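3,4-dihydroxybenzoate decarboxylase (PDB 5NY5) probably catalyses the reversible decarboxylation of 3,4-dihydroxybenzoate to catechol, as a UbiD-family enzyme dependent on prenylated FMN and a metal ion. Local coordinates at residues A[342-347]-A[383-387]; A[362-366]-A[392-396]; A[365-371]-A[397-403]; A[428-434]-A[454-460]. One frame throughout, in Å; residues are numbered along the deposited sequence.

Contact 1: A[342-347]-A[383-387]; sequences AVEEAI and QAALI
Gln383 meets Ile347 at the start of the second helical segment, where the methylene CG of the glutamine lies 4.0 Å from CD1 of the isoleucine. The bend of Gln383 at chi2 carries its amide away from this apolar touch, and NE2 is hydrogen-bonded instead to the backbone oxygen of Leu389 of a second subunit. One residue on, Ala384 forms the closest backbone approach of the two helices, its CA 6.3 Å from that of Val343. Its methyl makes only a light contact, CB standing 4.4 Å from CG1 of Val343.

A turn later comes Ile387, whose two branches divide the work. With chi1 at -64°, CG1 is anti to the carbonyl carbon and CG2 anti to the backbone N. CG2 lies 3.6 Å from CB of Ala342 and also reaches Val343, with 3.9 Å between Ile387 CG2 and Val343 CG2. The longer branch runs the other way along the facing helix, and its tip CD1 settles 3.6 Å from CB of Ala346. The same CD1 comes within 4.3 Å of CD1 of Ile347, the first residue beyond the helical part of 342-347. Ile387 thus spans one turn of its partner.

The short helical segments run at 133° to each other with their axes 9.9 Å apart, joining the end of helix 324-346 to the middle of helix 380-391. The side-chain groups that meet are all aliphatic, so the association rests on shape and burial of methyl groups, while the polar end of Gln383 is spent on the subunit interface.

Contact 2: A[362-366]-A[392-396]; sequences GKFLG and YSELK
Lys363 and Tyr392 meet obliquely: the lysine chain passes the phenol end of the ring, and its ammonium reaches the ring edge near its plane. NZ and the tyrosine OH are modelled 2.5 Å apart, a hydrogen bond so short that its exact length is doubtful. Successive bends in the lysine (chi3 75°, chi4 64°) curl NZ back towards that hydroxyl and also bring it beside Glu394. The lysine and glutamate run alongside each other, and NZ forms a 2.7 Å salt bridge with Glu394 OE1 on its syn side, 27° out of the carboxylate plane. The nearby carboxylate probably favours the charged form of the lysine.

Beneath this polar cluster Leu395 turns its CD2 methyl against the backbone, 3.2 Å from O of Lys363 and 3.5 Å from N of Gly366. The Phe364 ring lies obliquely to the carbonyl O of Glu394, with CD1 at 3.4 Å, and has Phe290 and His436 packed edge-to-face with it. The main chains are tied by Lys396 N, which donates to Phe364 O at 2.7 Å.

A type I beta turn from Tyr392 to Leu395 leads from helix 380-391 into strand 397-401, beside the start of strand 365-370. This is the loop that closes a beta-alpha-beta crossover, and the side chain of Glu394 lies about 9 Å from that of Ala185, which binds prenylated FMN, absent from this apo model.

Contact 3: A[365-371]-A[397-403]; sequences LGILQVK and NIILVDE
Ile367 and Ile399 lie side by side at the centre of a parallel strand pair, the two strands of a right-handed beta-alpha-beta crossover through helix 380-391. CD1 of Ile367 reaches CB of Ile399 at 4.1 Å, and helix 410-419 packs on both through Ile413. On the other face Leu368 CB is 4.0 Å from CD2 of Leu400, while helix 380-391 covers Leu368 and Ile398 with Ala384 and Ala385. Gly366, opposite Ile398, has no side chain; the CD1 methyl of Ile398 lies 4.1 Å from Gly366 CA.

Five backbone hydrogen bonds join the two strands, whose short segments make an angle of 19°, in parallel register. Gly366 N donates to Asn397 O, and Gly366 O accepts from Ile399 N; the ladder continues to Val370 N and Val401 O, at 3.0 Å.

Toward the C-terminal ends the contact becomes polar. Asp402 OD2 accepts a hydrogen bond from Val465 N, and Gln369 has CG anti to its N (chi1 -170°), which brings that methylene 3.3 Å from Asp402 O. Last, Lys371 and Glu403 cross aliphatic chain against carboxylate: Lys371 CG is 3.4 Å from Glu403 OE2, whereas Lys371 NZ remains 5.2 Å from that oxygen.

Contact 4: A[428-434]-A[454-460]; sequences TTLPGIR and GISCKTI
Lys458 runs extended across Ile433 at about a right angle, its CE 3.6 Å from the CG2 methyl, in the close-packed part of this antiparallel pair. Its NZ donates to the carbonyl O of Arg434 at 3.0 Å, and is also hydrogen-bonded to Leu395 O. On the same face Leu430 inserts CD1 to within 3.2 Å of the carbonyl O of Lys458 and touches CD1 of Ile460 at 4.2 Å. Two hydrogen-bonded pairs, Thr428 with Ile460 and Leu430 with Lys458, hold this end; within the second, Lys458 N sits 43° out of the plane of the Leu430 carbonyl.

Past Leu430 the register slips by one residue. Gly432, with its positive phi of 78°, and Ile433 both face Ser456 in a G1 beta bulge, after which Ile433 and Ser456 pair through both backbone bonds.

The other end, at the partly exposed Arg434, is less self-contained: a water and a neighbouring subunit take part. The Arg434 chain, bent at chi3, lays one guanidinium face over Ile455, whose CG1 is 3.3 Å from NH1, offset toward the rim of the group. In the guanidinium plane a water accepts from NH2 at 3.0 Å and gives a weak bond to Gly454 O; NH2 also bonds to Asn453 O, and NH1 is hydrogen-bonded to Glu378 O of a second subunit.

Strand 427-434 is outermost in its sheet within the chain, and strand 455-462 separates it from strand 397-401. Helix 380-391 covers Lys458 and Ile460 through Leu389, and a third subunit packs on Thr429 and Thr459.

Contacts 2, 3 and 4 follow one mixed sheet, and contact 1 lies over it. Contact 3 shares Leu365 and Gly366 with contact 2 and touches contact 4 through a probable hydrogen bond of 3.0 Å from Ile398 N to Thr459 O. Helix 380-391 joins contact 1 to both strand pairs: Ala385 CB lies 3.8 Å from Ile398 CG2 and 3.7 Å from Ile460 CG2. Contacts 2 and 4, with centres about 11 Å apart, meet where Lys396 O lies 3.2 Å from Lys458 CB. Contact 2 is nearest the cofactor site, the side chain of Tyr392 lying about 9 Å from that of Glu223; the other three lie away from it.

Contact 1: A[342-347]-A[383-387]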
loop_
_atom_site.group_PDB
_atom_site.type_symbol
_atom_site.label_atom_id
_atom_site.label_comp_id
_atom_site.label_asym_id
_atom_site.label_seq_id
_atom_site.Cartn_x
_atom_site.Cartn_y
_atom_site.Cartn_z
ATOM N N ALA A 342 29.861 -1.009 -12.676
ATOM C CA ALA A 342 29.401 -0.244 -11.523
ATOM C C ALA A 342 29.185 -1.138 -10.308
ATOM O O ALA A 342 29.491 -0.741 -9.179
ATOM C CB ALA A 342 28.121 0.509 -11.878
ATOM N N VAL A 343 28.665 -2.348 -10.514
ATOM C CA VAL A 343 28.403 -3.230 -9.381
ATOM C C VAL A 343 29.694 -3.860 -8.875
ATOM O O VAL A 343 29.894 -4.007 -7.665
ATOM C CB VAL A 343 27.362 -4.299 -9.760
ATOM C CG1 VAL A 343 27.046 -5.171 -8.559
ATOM C CG2 VAL A 343 26.097 -3.646 -10.283
ATOM N N GLU A 344 30.590 -4.242 -9.787
ATOM C CA GLU A 344 31.855 -4.830 -9.366
ATOM C C GLU A 344 32.695 -3.836 -8.578
ATOM O O GLU A 344 33.409 -4.222 -7.648
ATOM C CB GLU A 344 32.626 -5.345 -10.580
ATOM C CG GLU A 344 33.826 -6.197 -10.227
ATOM C CD GLU A 344 33.446 -7.446 -9.457
ATOM O OE1 GLU A 344 32.321 -7.953 -9.654
ATOM O OE2 GLU A 344 34.275 -7.920 -8.652
ATOM N N GLU A 345 32.611 -2.555 -8.924
ATOM C CA GLU A 345 33.293 -1.534 -8.140
ATOM C C GLU A 345 32.669 -1.402 -6.753
ATOM O O GLU A 345 33.380 -1.360 -5.742
ATOM C CB GLU A 345 33.248 -0.200 -8.884
ATOM C CG GLU A 345 33.990 0.926 -8.197
ATOM C CD GLU A 345 33.285 2.261 -8.352
ATOM O OE1 GLU A 345 32.236 2.458 -7.703
ATOM O OE2 GLU A 345 33.776 3.113 -9.126
ATOM N N ALA A 346 31.339 -1.352 -6.684
ATOM C CA ALA A 346 30.681 -1.134 -5.402
ATOM C C ALA A 346 30.640 -2.402 -4.557
ATOM O O ALA A 346 30.853 -2.343 -3.342
ATOM C CB ALA A 346 29.271 -0.592 -5.625
ATOM N N ILE A 347 30.362 -3.550 -5.171
ATOM C CA ILE A 347 30.261 -4.818 -4.447
ATOM C C ILE A 347 31.100 -5.867 -5.164
ATOM O O ILE A 347 30.578 -6.601 -6.014
ATOM C CB ILE A 347 28.800 -5.282 -4.322
ATOM C CG1 ILE A 347 27.856 -4.094 -4.143
ATOM C CG2 ILE A 347 28.643 -6.226 -3.144
ATOM C CD1 ILE A 347 26.398 -4.473 -4.190
ATOM N N GLN A 383 20.615 -3.446 -3.387
ATOM C CA GLN A 383 21.668 -2.489 -3.698
ATOM C C GLN A 383 22.147 -2.660 -5.132
ATOM O O GLN A 383 22.358 -1.672 -5.844
ATOM C CB GLN A 383 22.831 -2.648 -2.719
ATOM C CG GLN A 383 23.924 -1.605 -2.881
ATOM C CD GLN A 383 23.437 -0.199 -2.577
ATOM O OE1 GLN A 383 22.576 0.002 -1.722
ATOM N NE2 GLN A 383 23.985 0.781 -3.282
ATOM N N ALA A 384 22.303 -3.908 -5.579
ATOM C CA ALA A 384 22.716 -4.154 -6.956
ATOM C C ALA A 384 21.688 -3.627 -7.947
ATOM O O ALA A 384 22.048 -3.094 -9.003
ATOM C CB ALA A 384 22.949 -5.649 -7.175
ATOM N N ALA A 385 20.400 -3.764 -7.623
ATOM C CA ALA A 385 19.355 -3.258 -8.506
ATOM C C ALA A 385 19.361 -1.737 -8.552
ATOM O O ALA A 385 19.158 -1.142 -9.615
ATOM C CB ALA A 385 17.991 -3.777 -8.056
ATOM N N LEU A 386 19.597 -1.094 -7.410
ATOM C CA LEU A 386 19.668 0.363 -7.386
ATOM C C LEU A 386 20.857 0.876 -8.187
ATOM O O LEU A 386 20.769 1.929 -8.829
ATOM C CB LEU A 386 19.738 0.858 -5.945
ATOM C CG LEU A 386 18.516 0.522 -5.091
ATOM C CD1 LEU A 386 18.717 0.979 -3.658
ATOM C CD2 LEU A 386 17.273 1.146 -5.687
ATOM N N ILE A 387 21.977 0.155 -8.161
ATOM C CA ILE A 387 23.148 0.595 -8.912
ATOM C C ILE A 387 22.866 0.545 -10.407
ATOM O O ILE A 387 23.184 1.484 -11.146
ATOM C CB ILE A 387 24.378 -0.248 -8.536
ATOM C CG1 ILE A 387 24.749 -0.030 -7.072
ATOM C CG2 ILE A 387 25.552 0.113 -9.416
ATOM C CD1 ILE A 387 25.815 -0.975 -6.570
#

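Contact 2: A[362-366]-A[392-396]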
loop_
_atom_site.group_PDB
_atom_site.type_symbol
_atom_site.label_atom_id
_atom_site.label_comp_id
_atom_site.label_asym_id
_atom_site.label_seq_id
_atom_site.Cartn_x
_atom_site.Cartn_y
_atom_site.Cartn_z
ATOM N N GLY A 362 17.255 -4.585 -25.194
ATOM C CA GLY A 362 18.569 -4.293 -24.666
ATOM C C GLY A 362 18.647 -3.059 -23.796
ATOM O O GLY A 362 19.751 -2.670 -23.401
ATOM N N LYS A 363 17.518 -2.434 -23.478
ATOM C CA LYS A 363 17.530 -1.197 -22.703
ATOM C C LYS A 363 16.548 -1.189 -21.540
ATOM O O LYS A 363 16.885 -0.687 -20.469
ATOM C CB LYS A 363 17.246 0.001 -23.630
ATOM C CG LYS A 363 18.293 0.211 -24.716
ATOM C CD LYS A 363 17.822 1.187 -25.783
ATOM C CE LYS A 363 17.851 2.621 -25.289
ATOM N NZ LYS A 363 19.236 3.078 -24.990
ATOM N N PHE A 364 15.348 -1.741 -21.713
ATOM C CA PHE A 364 14.289 -1.551 -20.728
ATOM C C PHE A 364 14.310 -2.569 -19.594
ATOM O O PHE A 364 13.930 -2.232 -18.469
ATOM C CB PHE A 364 12.918 -1.594 -21.409
ATOM C CG PHE A 364 12.630 -0.404 -22.278
ATOM C CD1 PHE A 364 13.489 0.679 -22.307
ATOM C CD2 PHE A 364 11.491 -0.366 -23.062
ATOM C CE1 PHE A 364 13.221 1.776 -23.107
ATOM C CE2 PHE A 364 11.217 0.726 -23.861
ATOM C CZ PHE A 364 12.082 1.800 -23.881
ATOM N N LEU A 365 14.737 -3.802 -19.850
ATOM C CA LEU A 365 14.676 -4.873 -18.865
ATOM C C LEU A 365 16.077 -5.368 -18.547
ATOM O O LEU A 365 16.829 -5.738 -19.453
ATOM C CB LEU A 365 13.803 -6.027 -19.364
ATOM C CG LEU A 365 13.728 -7.272 -18.480
ATOM C CD1 LEU A 365 13.372 -6.903 -17.055
ATOM C CD2 LEU A 365 12.716 -8.263 -19.040
ATOM N N GLY A 366 16.418 -5.381 -17.263
ATOM C CA GLY A 366 17.708 -5.864 -16.821
ATOM C C GLY A 366 17.606 -7.061 -15.901
ATOM O O GLY A 366 16.848 -7.046 -14.927
ATOM N N TYR A 392 22.008 3.007 -15.690
ATOM C CA TYR A 392 21.313 3.059 -16.973
ATOM C C TYR A 392 19.895 3.556 -16.714
ATOM O O TYR A 392 18.990 2.768 -16.435
ATOM C CB TYR A 392 21.329 1.692 -17.655
ATOM C CG TYR A 392 21.144 1.756 -19.152
ATOM C CD1 TYR A 392 22.221 2.011 -19.990
ATOM C CD2 TYR A 392 19.896 1.561 -19.728
ATOM C CE1 TYR A 392 22.058 2.071 -21.362
ATOM C CE2 TYR A 392 19.724 1.619 -21.096
ATOM C CZ TYR A 392 20.806 1.875 -21.909
ATOM O OH TYR A 392 20.636 1.934 -23.272
ATOM N N SER A 393 19.703 4.872 -16.819
ATOM C CA SER A 393 18.436 5.476 -16.422
ATOM C C SER A 393 17.283 5.085 -17.334
ATOM O O SER A 393 16.122 5.262 -16.950
ATOM C CB SER A 393 18.570 7.000 -16.376
ATOM O OG SER A 393 18.895 7.528 -17.647
ATOM N N GLU A 394 17.564 4.561 -18.523
ATOM C CA GLU A 394 16.496 4.126 -19.413
ATOM C C GLU A 394 15.988 2.729 -19.087
ATOM O O GLU A 394 15.064 2.253 -19.751
ATOM C CB GLU A 394 16.965 4.200 -20.865
ATOM C CG GLU A 394 17.056 5.626 -21.382
ATOM C CD GLU A 394 17.876 5.747 -22.649
ATOM O OE1 GLU A 394 18.598 4.788 -22.985
ATOM O OE2 GLU A 394 17.800 6.806 -23.305
ATOM N N LEU A 395 16.564 2.068 -18.089
ATOM C CA LEU A 395 16.002 0.825 -17.589
ATOM C C LEU A 395 14.653 1.081 -16.930
ATOM O O LEU A 395 14.415 2.138 -16.342
ATOM C CB LEU A 395 16.947 0.176 -16.584
ATOM C CG LEU A 395 18.067 -0.692 -17.143
ATOM C CD1 LEU A 395 19.137 -0.897 -16.093
ATOM C CD2 LEU A 395 17.496 -2.025 -17.592
ATOM N N LYS A 396 13.766 0.096 -17.030
ATOM C CA LYS A 396 12.453 0.166 -16.405
ATOM C C LYS A 396 12.279 -0.853 -15.291
ATOM O O LYS A 396 11.858 -0.496 -14.191
ATOM C CB LYS A 396 11.352 -0.022 -17.458
ATOM C CG LYS A 396 9.947 0.170 -16.924
ATOM C CD LYS A 396 8.937 0.118 -18.040
ATOM C CE LYS A 396 7.520 0.250 -17.526
ATOM N NZ LYS A 396 6.538 0.067 -18.622
#

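Contact 3: A[365-371]-A[397-403]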
loop_
_atom_site.group_PDB
_atom_site.type_symbol
_atom_site.label_atom_id
_atom_site.label_comp_id
_atom_site.label_asym_id
_atom_site.label_seq_id
_atom_site.Cartn_x
_atom_site.Cartn_y
_atom_site.Cartn_z
ATOM N N LEU A 365 14.737 -3.802 -19.850
ATOM C CA LEU A 365 14.676 -4.873 -18.865
ATOM C C LEU A 365 16.077 -5.368 -18.547
ATOM O O LEU A 365 16.829 -5.738 -19.453
ATOM C CB LEU A 365 13.803 -6.027 -19.364
ATOM C CG LEU A 365 13.728 -7.272 -18.480
ATOM C CD1 LEU A 365 13.372 -6.903 -17.055
ATOM C CD2 LEU A 365 12.716 -8.263 -19.040
ATOM N N GLY A 366 16.418 -5.381 -17.263
ATOM C CA GLY A 366 17.708 -5.864 -16.821
ATOM C C GLY A 366 17.606 -7.061 -15.901
ATOM O O GLY A 366 16.848 -7.046 -14.927
ATOM N N ILE A 367 18.365 -8.107 -16.203
ATOM C CA ILE A 367 18.396 -9.327 -15.408
ATOM C C ILE A 367 19.753 -9.395 -14.726
ATOM O O ILE A 367 20.790 -9.327 -15.393
ATOM C CB ILE A 367 18.156 -10.575 -16.276
ATOM C CG1 ILE A 367 17.083 -10.299 -17.331
ATOM C CG2 ILE A 367 17.780 -11.763 -15.412
ATOM C CD1 ILE A 367 15.721 -9.986 -16.768
ATOM N N LEU A 368 19.750 -9.526 -13.405
ATOM C CA LEU A 368 20.975 -9.533 -12.621
ATOM C C LEU A 368 21.119 -10.865 -11.907
ATOM O O LEU A 368 20.196 -11.311 -11.220
ATOM C CB LEU A 368 20.996 -8.382 -11.616
ATOM C CG LEU A 368 21.619 -7.069 -12.097
ATOM C CD1 LEU A 368 20.856 -6.477 -13.269
ATOM C CD2 LEU A 368 21.696 -6.072 -10.953
ATOM N N GLN A 369 22.276 -11.494 -12.073
ATOM C CA GLN A 369 22.588 -12.772 -11.449
ATOM C C GLN A 369 23.602 -12.514 -10.346
ATOM O O GLN A 369 24.751 -12.158 -10.625
ATOM C CB GLN A 369 23.131 -13.761 -12.474
ATOM C CG GLN A 369 23.257 -15.176 -11.958
ATOM C CD GLN A 369 23.882 -16.101 -12.975
ATOM O OE1 GLN A 369 24.921 -15.787 -13.550
ATOM N NE2 GLN A 369 23.247 -17.242 -13.214
ATOM N N VAL A 370 23.177 -12.686 -9.098
ATOM C CA VAL A 370 24.033 -12.445 -7.949
ATOM C C VAL A 370 24.232 -13.757 -7.208
ATOM O O VAL A 370 23.504 -14.731 -7.405
ATOM C CB VAL A 370 23.456 -11.373 -7.005
ATOM C CG1 VAL A 370 23.283 -10.060 -7.744
ATOM C CG2 VAL A 370 22.133 -11.840 -6.421
ATOM N N LYS A 371 25.242 -13.768 -6.341
ATOM C CA LYS A 371 25.559 -14.929 -5.518
ATOM C C LYS A 371 25.757 -14.458 -4.085
ATOM O O LYS A 371 26.737 -13.772 -3.784
ATOM C CB LYS A 371 26.806 -15.649 -6.032
ATOM C CG LYS A 371 27.204 -16.866 -5.216
ATOM C CD LYS A 371 28.494 -17.479 -5.743
ATOM C CE LYS A 371 28.879 -18.729 -4.968
ATOM N NZ LYS A 371 30.223 -19.229 -5.366
ATOM N N ASN A 397 12.600 -2.118 -15.541
ATOM C CA ASN A 397 12.417 -3.164 -14.549
ATOM C C ASN A 397 13.714 -3.934 -14.351
ATOM O O ASN A 397 14.535 -4.050 -15.264
ATOM C CB ASN A 397 11.296 -4.124 -14.954
ATOM C CG ASN A 397 9.944 -3.448 -14.997
ATOM O OD1 ASN A 397 9.634 -2.606 -14.157
ATOM N ND2 ASN A 397 9.134 -3.805 -15.982
ATOM N N ILE A 398 13.887 -4.450 -13.140
ATOM C CA ILE A 398 15.024 -5.284 -12.779
ATOM C C ILE A 398 14.490 -6.583 -12.197
ATOM O O ILE A 398 13.534 -6.575 -11.416
ATOM C CB ILE A 398 15.952 -4.583 -11.763
ATOM C CG1 ILE A 398 16.498 -3.278 -12.341
ATOM C CG2 ILE A 398 17.084 -5.503 -11.345
ATOM C CD1 ILE A 398 17.348 -3.467 -13.563
ATOM N N ILE A 399 15.103 -7.698 -12.578
ATOM C CA ILE A 399 14.830 -8.989 -11.966
ATOM C C ILE A 399 16.132 -9.515 -11.386
ATOM O O ILE A 399 17.148 -9.577 -12.086
ATOM C CB ILE A 399 14.224 -9.982 -12.973
ATOM C CG1 ILE A 399 12.865 -9.471 -13.451
ATOM C CG2 ILE A 399 14.074 -11.347 -12.338
ATOM C CD1 ILE A 399 12.222 -10.322 -14.507
ATOM N N LEU A 400 16.104 -9.874 -10.107
ATOM C CA LEU A 400 17.250 -10.429 -9.404
ATOM C C LEU A 400 17.078 -11.935 -9.259
ATOM O O LEU A 400 16.044 -12.396 -8.772
ATOM C CB LEU A 400 17.394 -9.788 -8.022
ATOM C CG LEU A 400 17.467 -8.264 -7.935
ATOM C CD1 LEU A 400 17.130 -7.802 -6.531
ATOM C CD2 LEU A 400 18.849 -7.784 -8.328
ATOM N N VAL A 401 18.087 -12.698 -9.676
ATOM C CA VAL A 401 18.082 -14.149 -9.549
ATOM C C VAL A 401 19.438 -14.598 -9.016
ATOM O O VAL A 401 20.413 -13.849 -9.027
ATOM C CB VAL A 401 17.768 -14.856 -10.884
ATOM C CG1 VAL A 401 16.396 -14.468 -11.388
ATOM C CG2 VAL A 401 18.822 -14.518 -11.914
ATOM N N ASP A 402 19.486 -15.846 -8.554
ATOM C CA ASP A 402 20.697 -16.423 -7.991
ATOM C C ASP A 402 21.555 -17.059 -9.084
ATOM O O ASP A 402 21.197 -17.089 -10.262
ATOM C CB ASP A 402 20.349 -17.444 -6.912
ATOM C CG ASP A 402 19.640 -16.822 -5.731
ATOM O OD1 ASP A 402 20.274 -16.023 -5.011
ATOM O OD2 ASP A 402 18.451 -17.137 -5.520
ATOM N N GLU A 403 22.712 -17.586 -8.679
ATOM C CA GLU A 403 23.680 -18.105 -9.635
ATOM C C GLU A 403 23.255 -19.426 -10.265
ATOM O O GLU A 403 23.871 -19.842 -11.249
ATOM C CB GLU A 403 25.047 -18.268 -8.964
ATOM C CG GLU A 403 25.117 -19.356 -7.899
ATOM C CD GLU A 403 24.585 -18.906 -6.550
ATOM O OE1 GLU A 403 23.739 -17.992 -6.512
ATOM O OE2 GLU A 403 25.022 -19.464 -5.520
#

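Contact 4: A[428-434]-A[454-460]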
loop_
_atom_site.group_PDB
_atom_site.type_symbol
_atom_site.label_atom_id
_atom_site.label_comp_id
_atom_site.label_asym_id
_atom_site.label_seq_id
_atom_site.Cartn_x
_atom_site.Cartn_y
_atom_site.Cartn_z
ATOM N N THR A 428 9.105 -4.229 -5.362
ATOM C CA THR A 428 9.265 -2.843 -4.937
ATOM C C THR A 428 9.005 -1.927 -6.124
ATOM O O THR A 428 9.699 -2.016 -7.141
ATOM C CB THR A 428 10.663 -2.596 -4.373
ATOM O OG1 THR A 428 10.864 -3.405 -3.211
ATOM C CG2 THR A 428 10.826 -1.145 -3.990
ATOM N N THR A 429 8.016 -1.049 -5.990
ATOM C CA THR A 429 7.652 -0.107 -7.038
ATOM C C THR A 429 8.246 1.262 -6.740
ATOM O O THR A 429 8.266 1.706 -5.588
ATOM C CB THR A 429 6.133 0.003 -7.174
ATOM O OG1 THR A 429 5.555 0.284 -5.892
ATOM C CG2 THR A 429 5.553 -1.295 -7.720
ATOM N N LEU A 430 8.737 1.925 -7.787
ATOM C CA LEU A 430 9.397 3.225 -7.669
ATOM C C LEU A 430 8.739 4.179 -8.654
ATOM O O LEU A 430 9.132 4.252 -9.825
ATOM C CB LEU A 430 10.899 3.111 -7.918
ATOM C CG LEU A 430 11.747 2.281 -6.949
ATOM C CD1 LEU A 430 11.630 0.793 -7.215
ATOM C CD2 LEU A 430 13.198 2.690 -7.056
ATOM N N PRO A 431 7.729 4.920 -8.218
ATOM C CA PRO A 431 6.984 5.779 -9.141
ATOM C C PRO A 431 7.710 7.077 -9.458
ATOM O O PRO A 431 8.533 7.573 -8.688
ATOM C CB PRO A 431 5.681 6.053 -8.384
ATOM C CG PRO A 431 6.057 5.928 -6.950
ATOM C CD PRO A 431 7.090 4.842 -6.893
ATOM N N GLY A 432 7.383 7.621 -10.629
ATOM C CA GLY A 432 7.814 8.950 -11.012
ATOM C C GLY A 432 9.243 9.089 -11.489
ATOM O O GLY A 432 9.797 10.187 -11.416
ATOM N N ILE A 433 9.858 8.023 -11.988
ATOM C CA ILE A 433 11.247 8.059 -12.430
ATOM C C ILE A 433 11.277 8.110 -13.950
ATOM O O ILE A 433 10.659 7.272 -14.617
ATOM C CB ILE A 433 12.028 6.842 -11.908
ATOM C CG1 ILE A 433 11.728 6.615 -10.429
ATOM C CG2 ILE A 433 13.515 7.049 -12.110
ATOM C CD1 ILE A 433 12.157 7.756 -9.544
ATOM N N ARG A 434 11.995 9.087 -14.501
ATOM C CA ARG A 434 12.098 9.188 -15.950
ATOM C C ARG A 434 12.743 7.935 -16.527
ATOM O O ARG A 434 13.738 7.429 -16.005
ATOM C CB ARG A 434 12.903 10.422 -16.361
ATOM C CG ARG A 434 13.104 10.513 -17.865
ATOM C CD ARG A 434 13.281 11.937 -18.333
ATOM N NE ARG A 434 12.210 12.803 -17.853
ATOM C CZ ARG A 434 11.050 12.983 -18.474
ATOM N NH1 ARG A 434 10.143 13.800 -17.958
ATOM N NH2 ARG A 434 10.795 12.350 -19.607
ATOM N N GLY A 454 7.422 9.708 -21.021
ATOM C CA GLY A 454 8.764 9.263 -20.727
ATOM C C GLY A 454 9.056 9.033 -19.264
ATOM O O GLY A 454 10.195 8.694 -18.925
ATOM N N ILE A 455 8.073 9.213 -18.387
ATOM C CA ILE A 455 8.217 8.933 -16.967
ATOM C C ILE A 455 7.486 7.635 -16.670
ATOM O O ILE A 455 6.453 7.331 -17.274
ATOM C CB ILE A 455 7.678 10.091 -16.101
ATOM C CG1 ILE A 455 8.303 11.412 -16.545
ATOM C CG2 ILE A 455 7.956 9.838 -14.627
ATOM C CD1 ILE A 455 7.787 12.608 -15.802
ATOM N N SER A 456 8.031 6.862 -15.735
ATOM C CA SER A 456 7.522 5.525 -15.488
ATOM C C SER A 456 7.586 5.194 -14.007
ATOM O O SER A 456 8.289 5.839 -13.228
ATOM C CB SER A 456 8.316 4.477 -16.278
ATOM O OG SER A 456 7.891 3.164 -15.971
ATOM N N CYS A 457 6.830 4.171 -13.634
ATOM C CA CYS A 457 7.086 3.432 -12.413
ATOM C C CYS A 457 8.094 2.341 -12.742
ATOM O O CYS A 457 7.943 1.629 -13.738
ATOM C CB CYS A 457 5.798 2.835 -11.852
ATOM S SG CYS A 457 6.008 1.828 -10.376
ATOM N N LYS A 458 9.136 2.234 -11.930
ATOM C CA LYS A 458 10.178 1.243 -12.127
ATOM C C LYS A 458 10.087 0.210 -11.016
ATOM O O LYS A 458 9.901 0.560 -9.851
ATOM C CB LYS A 458 11.555 1.906 -12.156
ATOM C CG LYS A 458 11.637 3.035 -13.174
ATOM C CD LYS A 458 13.066 3.423 -13.499
ATOM C CE LYS A 458 13.107 4.442 -14.625
ATOM N NZ LYS A 458 14.495 4.690 -15.101
ATOM N N THR A 459 10.195 -1.062 -11.382
ATOM C CA THR A 459 9.886 -2.157 -10.475
ATOM C C THR A 459 11.089 -3.072 -10.330
ATOM O O THR A 459 11.721 -3.442 -11.323
ATOM C CB THR A 459 8.672 -2.951 -10.973
ATOM O OG1 THR A 459 7.587 -2.052 -11.224
ATOM C CG2 THR A 459 8.237 -3.964 -9.934
ATOM N N ILE A 460 11.393 -3.440 -9.093
ATOM C CA ILE A 460 12.455 -4.384 -8.779
ATOM C C ILE A 460 11.793 -5.677 -8.324
ATOM O O ILE A 460 11.146 -5.719 -7.270
ATOM C CB ILE A 460 13.405 -3.834 -7.707
ATOM C CG1 ILE A 460 14.019 -2.513 -8.166
ATOM C CG2 ILE A 460 14.485 -4.846 -7.387
ATOM C CD1 ILE A 460 14.887 -1.827 -7.116
HETATM O O HOH W 1 12.160 10.150 -21.184
#